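Local coordinates for conserved domain protein (Porphyromonas gingivalis, PDB 3PNN) that probably transfers sugar units to form glycosidic linkages, as a cytoplasmic glycosyltransferase with an alpha/beta/alpha Rossmann-like fold, at residues D85-G90 / N234-H239; S92-E95 / P100-T103; A106-R111 / S245-P250. All blocks are in the same frame, centred on the assembly; numbering follows the deposited sequence. Where two conformers were deposited one is given.

Interaction 1: D85-G90 / N234-H239; sequences DRLPEG and NFLNAH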
loop_
_atom_site.group_PDB
_atom_site.type_symbol
_atom_site.label_atom_id
_atom_site.label_comp_id
_atom_site.label_asym_id
_atom_site.label_seq_id
_atom_site.Cartn_x
_atom_site.Cartn_y
_atom_site.Cartn_z
ATOM N N ASP A 85 9.739 16.767 9.652
ATOM C CA ASP A 85 9.935 17.124 11.056
ATOM C C ASP A 85 8.911 16.486 11.999
ATOM O O ASP A 85 8.912 16.757 13.201
ATOM C CB ASP A 85 9.966 18.650 11.242
ATOM C CG ASP A 85 8.628 19.312 10.935
ATOM O OD1 ASP A 85 7.687 18.612 10.500
ATOM O OD2 ASP A 85 8.515 20.543 11.131
ATOM N N ARG A 86 8.039 15.639 11.458
ATOM C CA ARG A 86 7.064 14.938 12.287
ATOM C C ARG A 86 7.678 13.678 12.888
ATOM O O ARG A 86 7.434 12.563 12.424
ATOM C CB ARG A 86 5.797 14.620 11.494
ATOM C CG ARG A 86 4.565 15.335 12.031
ATOM C CD ARG A 86 3.920 16.241 10.991
ATOM N NE ARG A 86 4.617 17.513 10.823
ATOM C CZ ARG A 86 4.105 18.568 10.195
ATOM N NH1 ARG A 86 4.809 19.684 10.089
ATOM N NH2 ARG A 86 2.886 18.507 9.677
ATOM N N LEU A 87 8.479 13.882 13.933
ATOM C CA LEU A 87 9.246 12.828 14.581
ATOM C C LEU A 87 8.860 12.727 16.047
ATOM O O LEU A 87 8.335 13.681 16.615
ATOM C CB LEU A 87 10.743 13.160 14.489
ATOM C CG LEU A 87 11.307 13.323 13.078
ATOM C CD1 LEU A 87 12.726 13.881 13.122
ATOM C CD2 LEU A 87 11.257 11.991 12.347
ATOM N N PRO A 88 9.141 11.577 16.673
ATOM C CA PRO A 88 8.824 11.406 18.095
ATOM C C PRO A 88 9.487 12.474 18.951
ATOM O O PRO A 88 10.589 12.931 18.632
ATOM C CB PRO A 88 9.415 10.034 18.419
ATOM C CG PRO A 88 9.393 9.307 17.102
ATOM C CD PRO A 88 9.717 10.359 16.082
ATOM N N GLU A 89 8.813 12.874 20.021
ATOM C CA GLU A 89 9.364 13.859 20.938
ATOM C C GLU A 89 10.791 13.468 21.311
ATOM O O GLU A 89 11.050 12.327 21.692
ATOM C CB GLU A 89 8.491 13.960 22.190
ATOM C CG GLU A 89 8.640 15.265 22.959
ATOM C CD GLU A 89 7.694 15.354 24.146
ATOM O OE1 GLU A 89 7.120 14.311 24.528
ATOM O OE2 GLU A 89 7.526 16.464 24.696
ATOM N N GLY A 90 11.718 14.410 21.177
ATOM C CA GLY A 90 13.107 14.162 21.527
ATOM C C GLY A 90 14.024 14.040 20.323
ATOM O O GLY A 90 15.244 14.160 20.445
ATOM N N ASN A 234 13.567 3.185 17.394
ATOM C CA ASN A 234 14.740 2.326 17.220
ATOM C C ASN A 234 15.435 2.652 15.914
ATOM O O ASN A 234 16.659 2.759 15.851
ATOM C CB ASN A 234 14.336 0.847 17.242
ATOM C CG ASN A 234 13.963 0.365 18.632
ATOM O OD1 ASN A 234 14.280 1.013 19.627
ATOM N ND2 ASN A 234 13.283 -0.775 18.705
ATOM N N PHE A 235 14.628 2.814 14.871
ATOM C CA PHE A 235 15.125 3.153 13.545
ATOM C C PHE A 235 15.885 4.470 13.539
ATOM O O PHE A 235 17.014 4.538 13.047
ATOM C CB PHE A 235 13.961 3.219 12.560
ATOM C CG PHE A 235 14.318 3.862 11.249
ATOM C CD1 PHE A 235 14.883 3.115 10.228
ATOM C CD2 PHE A 235 14.092 5.213 11.045
ATOM C CE1 PHE A 235 15.207 3.707 9.013
ATOM C CE2 PHE A 235 14.417 5.813 9.839
ATOM C CZ PHE A 235 14.972 5.059 8.821
ATOM N N LEU A 236 15.273 5.520 14.081
ATOM C CA LEU A 236 15.935 6.824 14.174
ATOM C C LEU A 236 17.254 6.750 14.938
ATOM O O LEU A 236 18.253 7.372 14.557
ATOM C CB LEU A 236 15.003 7.852 14.816
ATOM C CG LEU A 236 13.767 8.161 13.960
ATOM C CD1 LEU A 236 12.701 8.894 14.759
ATOM C CD2 LEU A 236 14.169 8.962 12.729
ATOM N N ASN A 237 17.262 5.997 16.029
ATOM C CA ASN A 237 18.488 5.827 16.794
ATOM C C ASN A 237 19.606 5.159 15.995
ATOM O O ASN A 237 20.771 5.500 16.156
ATOM C CB ASN A 237 18.220 5.058 18.090
ATOM C CG ASN A 237 17.639 5.940 19.174
ATOM O OD1 ASN A 237 17.951 7.130 19.249
ATOM N ND2 ASN A 237 16.793 5.366 20.019
ATOM N N ALA A 238 19.247 4.217 15.129
ATOM C CA ALA A 238 20.240 3.435 14.399
ATOM C C ALA A 238 20.630 4.052 13.060
ATOM O O ALA A 238 21.794 3.977 12.656
ATOM C CB ALA A 238 19.747 2.014 14.196
ATOM N N HIS A 239 19.664 4.672 12.389
ATOM C CA HIS A 239 19.839 5.115 11.009
ATOM C C HIS A 239 19.349 6.541 10.783
ATOM O O HIS A 239 19.262 7.002 9.643
ATOM C CB HIS A 239 19.094 4.171 10.052
ATOM C CG HIS A 239 19.319 2.719 10.339
ATOM N ND1 HIS A 239 20.524 2.091 10.103
ATOM C CD2 HIS A 239 18.497 1.772 10.850
ATOM C CE1 HIS A 239 20.434 0.822 10.455
ATOM N NE2 HIS A 239 19.214 0.602 10.914
#
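L87 and L236 both turn CG anti to the carbonyl carbon (chi1 -59° and -66°), and with CD1 of L236 carried on by a nearly extended second torsion the two side chains meet between a loop and a helix of the Rossmann-like domain. The loop follows strand 77-81; the helix, 223-239, presents L236 near its C-terminal end. One methyl does the work on the helix side. CD1 of L236 touches the ring of P88, the leucine methyl and the proline ring approaching from facing directions, and the same CD1 is 4.2 Å from CD2 of L87, whose side chain runs at a slant to that of L236. The contact is entirely apolar, with no hydrogen bond between the segments. A branched leucine suits the helix because a single methyl can serve two loop residues, while the proline offers a compact ring without a backbone N-H that would need a partner in this buried spot. P88 also rests on E229, F232 and I233 of the same helix, and L236 touches F91, so the loop lies along more than one turn. Just before L87 the chain bends in an inverse gamma turn centred on R86. Of the proline ring atoms, CD of P88 comes closest to CD1 of L236, at 3.6 Å, and CG of P88 follows at 4.1 Å from that methyl.

Interaction 2: S92-E95 / P100-T103; sequences SCPE and PWGT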
loop_
_atom_site.group_PDB
_atom_site.type_symbol
_atom_site.label_atom_id
_atom_site.label_comp_id
_atom_site.label_asym_id
_atom_site.label_seq_id
_atom_site.Cartn_x
_atom_site.Cartn_y
_atom_site.Cartn_z
ATOM N N SER A 92 15.160 15.299 16.423
ATOM C CA SER A 92 15.126 16.375 15.445
ATOM C C SER A 92 15.534 15.839 14.083
ATOM O O SER A 92 16.272 14.858 13.988
ATOM C CB SER A 92 16.058 17.516 15.862
ATOM O OG SER A 92 15.562 18.171 17.015
ATOM N N CYS A 93 15.043 16.480 13.029
ATOM C CA CYS A 93 15.412 16.106 11.671
ATOM C C CYS A 93 16.797 16.650 11.321
ATOM O O CYS A 93 17.035 17.854 11.424
ATOM C CB CYS A 93 14.374 16.639 10.683
ATOM S SG CYS A 93 14.650 16.110 8.998
ATOM N N PRO A 94 17.714 15.761 10.901
ATOM C CA PRO A 94 19.088 16.148 10.543
ATOM C C PRO A 94 19.124 17.294 9.531
ATOM O O PRO A 94 18.195 17.457 8.737
ATOM C CB PRO A 94 19.659 14.873 9.920
ATOM C CG PRO A 94 18.868 13.769 10.538
ATOM C CD PRO A 94 17.487 14.313 10.749
ATOM N N GLU A 95 20.199 18.075 9.565
ATOM C CA GLU A 95 20.329 19.256 8.719
ATOM C C GLU A 95 20.200 18.938 7.231
ATOM O O GLU A 95 19.488 19.628 6.496
ATOM C CB GLU A 95 21.667 19.956 8.987
ATOM C CG GLU A 95 21.815 21.296 8.286
ATOM C CD GLU A 95 20.811 22.321 8.779
ATOM O OE1 GLU A 95 20.685 22.488 10.011
ATOM O OE2 GLU A 95 20.149 22.964 7.933
ATOM N N PRO A 100 12.058 11.661 2.227
ATOM C CA PRO A 100 11.015 11.289 3.191
ATOM C C PRO A 100 11.367 10.008 3.941
ATOM O O PRO A 100 12.034 9.128 3.393
ATOM C CB PRO A 100 9.779 11.071 2.314
ATOM C CG PRO A 100 10.017 11.980 1.119
ATOM C CD PRO A 100 11.513 11.951 0.891
ATOM N N TRP A 101 10.893 9.907 5.176
ATOM C CA TRP A 101 11.291 8.822 6.072
ATOM C C TRP A 101 10.839 7.423 5.676
ATOM O O TRP A 101 11.399 6.441 6.163
ATOM C CB TRP A 101 10.853 9.127 7.501
ATOM C CG TRP A 101 11.577 10.290 8.091
ATOM C CD1 TRP A 101 11.051 11.512 8.393
ATOM C CD2 TRP A 101 12.968 10.349 8.461
ATOM N NE1 TRP A 101 12.021 12.326 8.923
ATOM C CE2 TRP A 101 13.206 11.638 8.978
ATOM C CE3 TRP A 101 14.029 9.440 8.401
ATOM C CZ2 TRP A 101 14.465 12.046 9.431
ATOM C CZ3 TRP A 101 15.281 9.841 8.862
ATOM C CH2 TRP A 101 15.487 11.134 9.369
ATOM N N GLY A 102 9.819 7.315 4.821
ATOM C CA GLY A 102 9.405 6.011 4.318
ATOM C C GLY A 102 7.931 5.689 4.526
ATOM O O GLY A 102 7.229 6.411 5.235
ATOM N N THR A 103 7.454 4.601 3.926
ATOM C CA THR A 103 6.026 4.279 3.978
ATOM C C THR A 103 5.443 4.076 5.378
ATOM O O THR A 103 4.273 4.398 5.608
ATOM C CB THR A 103 5.652 3.043 3.119
ATOM O OG1 THR A 103 6.368 1.893 3.596
ATOM C CG2 THR A 103 5.987 3.298 1.657
#
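A cysteine sulfur beside an indole is the uncommon element here: SG of C93 stands 5.4 Å from the centroid of the six-membered ring of W101, in an oblique sulfur-aromatic contact 71° off the ring normal. Both residues belong to the long loop between strand 77-81 and helix 103-108 of the Rossmann-like domain, so the loop folds back upon itself. The sulfur gets there with SG anti to the backbone N of C93 (chi1 -175°), and its nearest ring atom is CZ2 of W101, at 4.1 Å. A polarisable thiol and a compact proline ring with no backbone N-H are suited to this apolar border, where no hydrogen bond joins the two segments. Tryptophan is apt because its large ring spans from this loop to helix 223-239, where it packs on F235 and L236, while R97 makes a cation-pi contact with it and H105 meets it edge-to-face. The buried indole N-H is satisfied by the carbonyl O of L84, which helps to fix the rotation of the ring. G102, at the N-cap position of helix 103-108, follows directly, with a positive phi of 126° that suits glycine. P94 meets the same rim of the indole as the sulfur, but at the edge and near the ring plane, its CD 4.0 Å from CZ2 of W101 and equally close to CH2.

Interaction 3: A106-R111 / S245-P250; sequences AVLMGR and SEFFIP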
loop_
_atom_site.group_PDB
_atom_site.type_symbol
_atom_site.label_atom_id
_atom_site.label_comp_id
_atom_site.label_asym_id
_atom_site.label_seq_id
_atom_site.Cartn_x
_atom_site.Cartn_y
_atom_site.Cartn_z
ATOM N N ALA A 106 4.864 7.471 6.851
ATOM C CA ALA A 106 3.599 7.936 6.284
ATOM C C ALA A 106 2.388 7.340 7.014
ATOM O O ALA A 106 1.425 8.051 7.307
ATOM C CB ALA A 106 3.540 7.625 4.795
ATOM N N VAL A 107 2.428 6.043 7.317
ATOM C CA VAL A 107 1.348 5.413 8.070
ATOM C C VAL A 107 1.158 6.058 9.452
ATOM O O VAL A 107 0.027 6.303 9.889
ATOM C CB VAL A 107 1.577 3.880 8.243
ATOM C CG1 VAL A 107 0.574 3.299 9.230
ATOM C CG2 VAL A 107 1.456 3.163 6.894
ATOM N N LEU A 108 2.262 6.319 10.144
ATOM C CA LEU A 108 2.199 6.957 11.461
ATOM C C LEU A 108 1.425 8.282 11.438
ATOM O O LEU A 108 0.886 8.705 12.455
ATOM C CB LEU A 108 3.604 7.192 12.025
ATOM C CG LEU A 108 4.252 5.975 12.689
ATOM C CD1 LEU A 108 5.702 6.254 13.001
ATOM C CD2 LEU A 108 3.481 5.602 13.965
HETATM N N MSE A 109 1.366 8.941 10.288
HETATM C CA MSE A 109 0.658 10.226 10.199
HETATM C C MSE A 109 -0.861 10.082 10.442
HETATM O O MSE A 109 -1.540 11.061 10.788
HETATM C CB MSE A 109 0.905 10.898 8.840
HETATM C CG MSE A 109 2.392 11.191 8.548
HETATM SE SE MSE A 109 3.288 12.376 9.807
HETATM C CE MSE A 109 4.024 10.981 10.977
ATOM N N GLY A 110 -1.381 8.868 10.266
ATOM C CA GLY A 110 -2.801 8.607 10.463
ATOM C C GLY A 110 -3.209 8.263 11.895
ATOM O O GLY A 110 -4.376 8.000 12.170
ATOM N N ARG A 111 -2.259 8.304 12.817
ATOM C CA ARG A 111 -2.476 7.757 14.159
ATOM C C ARG A 111 -3.594 8.431 14.971
ATOM O O ARG A 111 -4.288 7.768 15.734
ATOM C CB ARG A 111 -1.166 7.770 14.956
ATOM C CG ARG A 111 -1.234 8.631 16.189
ATOM C CD ARG A 111 -0.379 8.061 17.293
ATOM N NE ARG A 111 1.011 8.447 17.125
ATOM C CZ ARG A 111 2.035 7.722 17.559
ATOM N NH1 ARG A 111 3.276 8.146 17.367
ATOM N NH2 ARG A 111 1.813 6.567 18.174
ATOM N N SER A 245 18.183 6.457 4.473
ATOM C CA SER A 245 17.551 5.371 5.217
ATOM C C SER A 245 16.030 5.516 5.181
ATOM O O SER A 245 15.517 6.636 5.151
ATOM C CB SER A 245 18.050 5.349 6.662
ATOM O OG SER A 245 17.882 6.616 7.275
ATOM N N GLU A 246 15.319 4.387 5.175
ATOM C CA GLU A 246 13.857 4.395 5.074
ATOM C C GLU A 246 13.205 3.398 6.018
ATOM O O GLU A 246 13.721 2.301 6.238
ATOM C CB GLU A 246 13.400 4.093 3.649
ATOM C CG GLU A 246 13.589 5.245 2.675
ATOM C CD GLU A 246 13.059 4.908 1.295
ATOM O OE1 GLU A 246 11.896 5.266 0.997
ATOM O OE2 GLU A 246 13.801 4.272 0.515
ATOM N N PHE A 247 12.052 3.792 6.547
ATOM C CA PHE A 247 11.294 3.006 7.520
ATOM C C PHE A 247 10.072 2.447 6.810
ATOM O O PHE A 247 9.102 3.176 6.573
ATOM C CB PHE A 247 10.892 3.943 8.665
ATOM C CG PHE A 247 10.237 3.265 9.840
ATOM C CD1 PHE A 247 10.895 2.272 10.549
ATOM C CD2 PHE A 247 8.983 3.676 10.276
ATOM C CE1 PHE A 247 10.301 1.665 11.654
ATOM C CE2 PHE A 247 8.381 3.077 11.384
ATOM C CZ PHE A 247 9.039 2.069 12.070
ATOM N N PHE A 248 10.132 1.159 6.459
ATOM C CA PHE A 248 9.155 0.512 5.571
ATOM C C PHE A 248 8.173 -0.379 6.317
ATOM O O PHE A 248 8.535 -1.003 7.312
ATOM C CB PHE A 248 9.877 -0.385 4.562
ATOM C CG PHE A 248 10.676 0.362 3.537
ATOM C CD1 PHE A 248 10.049 1.189 2.621
ATOM C CD2 PHE A 248 12.049 0.210 3.472
ATOM C CE1 PHE A 248 10.780 1.871 1.667
ATOM C CE2 PHE A 248 12.789 0.889 2.519
ATOM C CZ PHE A 248 12.151 1.719 1.617
ATOM N N ILE A 249 6.952 -0.495 5.795
ATOM C CA ILE A 249 5.944 -1.341 6.436
ATOM C C ILE A 249 6.369 -2.823 6.603
ATOM O O ILE A 249 6.262 -3.385 7.707
ATOM C CB ILE A 249 4.603 -1.251 5.703
ATOM C CG1 ILE A 249 4.063 0.183 5.769
ATOM C CG2 ILE A 249 3.604 -2.256 6.278
ATOM C CD1 ILE A 249 2.867 0.408 4.840
ATOM N N PRO A 250 6.842 -3.466 5.514
ATOM C CA PRO A 250 7.259 -4.877 5.607
ATOM C C PRO A 250 8.299 -5.115 6.694
ATOM O O PRO A 250 8.267 -6.160 7.355
ATOM C CB PRO A 250 7.899 -5.156 4.241
ATOM C CG PRO A 250 7.386 -4.114 3.337
ATOM C CD PRO A 250 7.060 -2.909 4.165
#
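In segments 106-111 and 245-250 the nearest CA atoms, those of V107 and I249, are 8.3 Å apart, so side chains bridge two helix ends of the Rossmann-like domain. V107 and I249 cross at about a right angle. CG2 of V107, beside its backbone N because CG1 takes the anti place (chi1 170°), meets CD1 of I249 at 3.7 Å, and CG1 of I249 follows at 4.1 Å. Although the CB of I249 is not aimed at V107, the isoleucine is long enough to bring its terminal methyl across; the shorter valine fits the facing helix. I249 also rests on W218 and F220 of strand 217-220; the contact across the segments is buried and apolar. The next residue, L108, approaches F247 more loosely and obliquely. The F247 ring also meets F232 and F235 of helix 223-239, an aromatic group to which leucine adds aliphatic bulk. L108 to R111 form a type I beta turn, and NH1 of R111 forms a salt bridge with E229. The remaining touch is between CD1 of L108 and CE2 of F247, at 4.5 Å.

In the fold
Along the chain, interaction 2 is nested within the span closed by interaction 1 and ends before interaction 3 begins, while interactions 1 and 3 alternate. Their centres lie about 8 Å (1 and 2), 11 Å (2 and 3) and 12 Å (1 and 3) apart, on one side of the chain's centre. The loop after strand 77-81 supplies one side of interaction 1 and both sides of interaction 2, and leads into helix 103-108 of interaction 3; helices 223-239 and 249-259 come from much later in sequence. W101 ties them together: L87 and F235 pack on it, and its O lies 2.8 Å from N of F247, a probable hydrogen bond. Distant chain regions thus join into one patch of the domain.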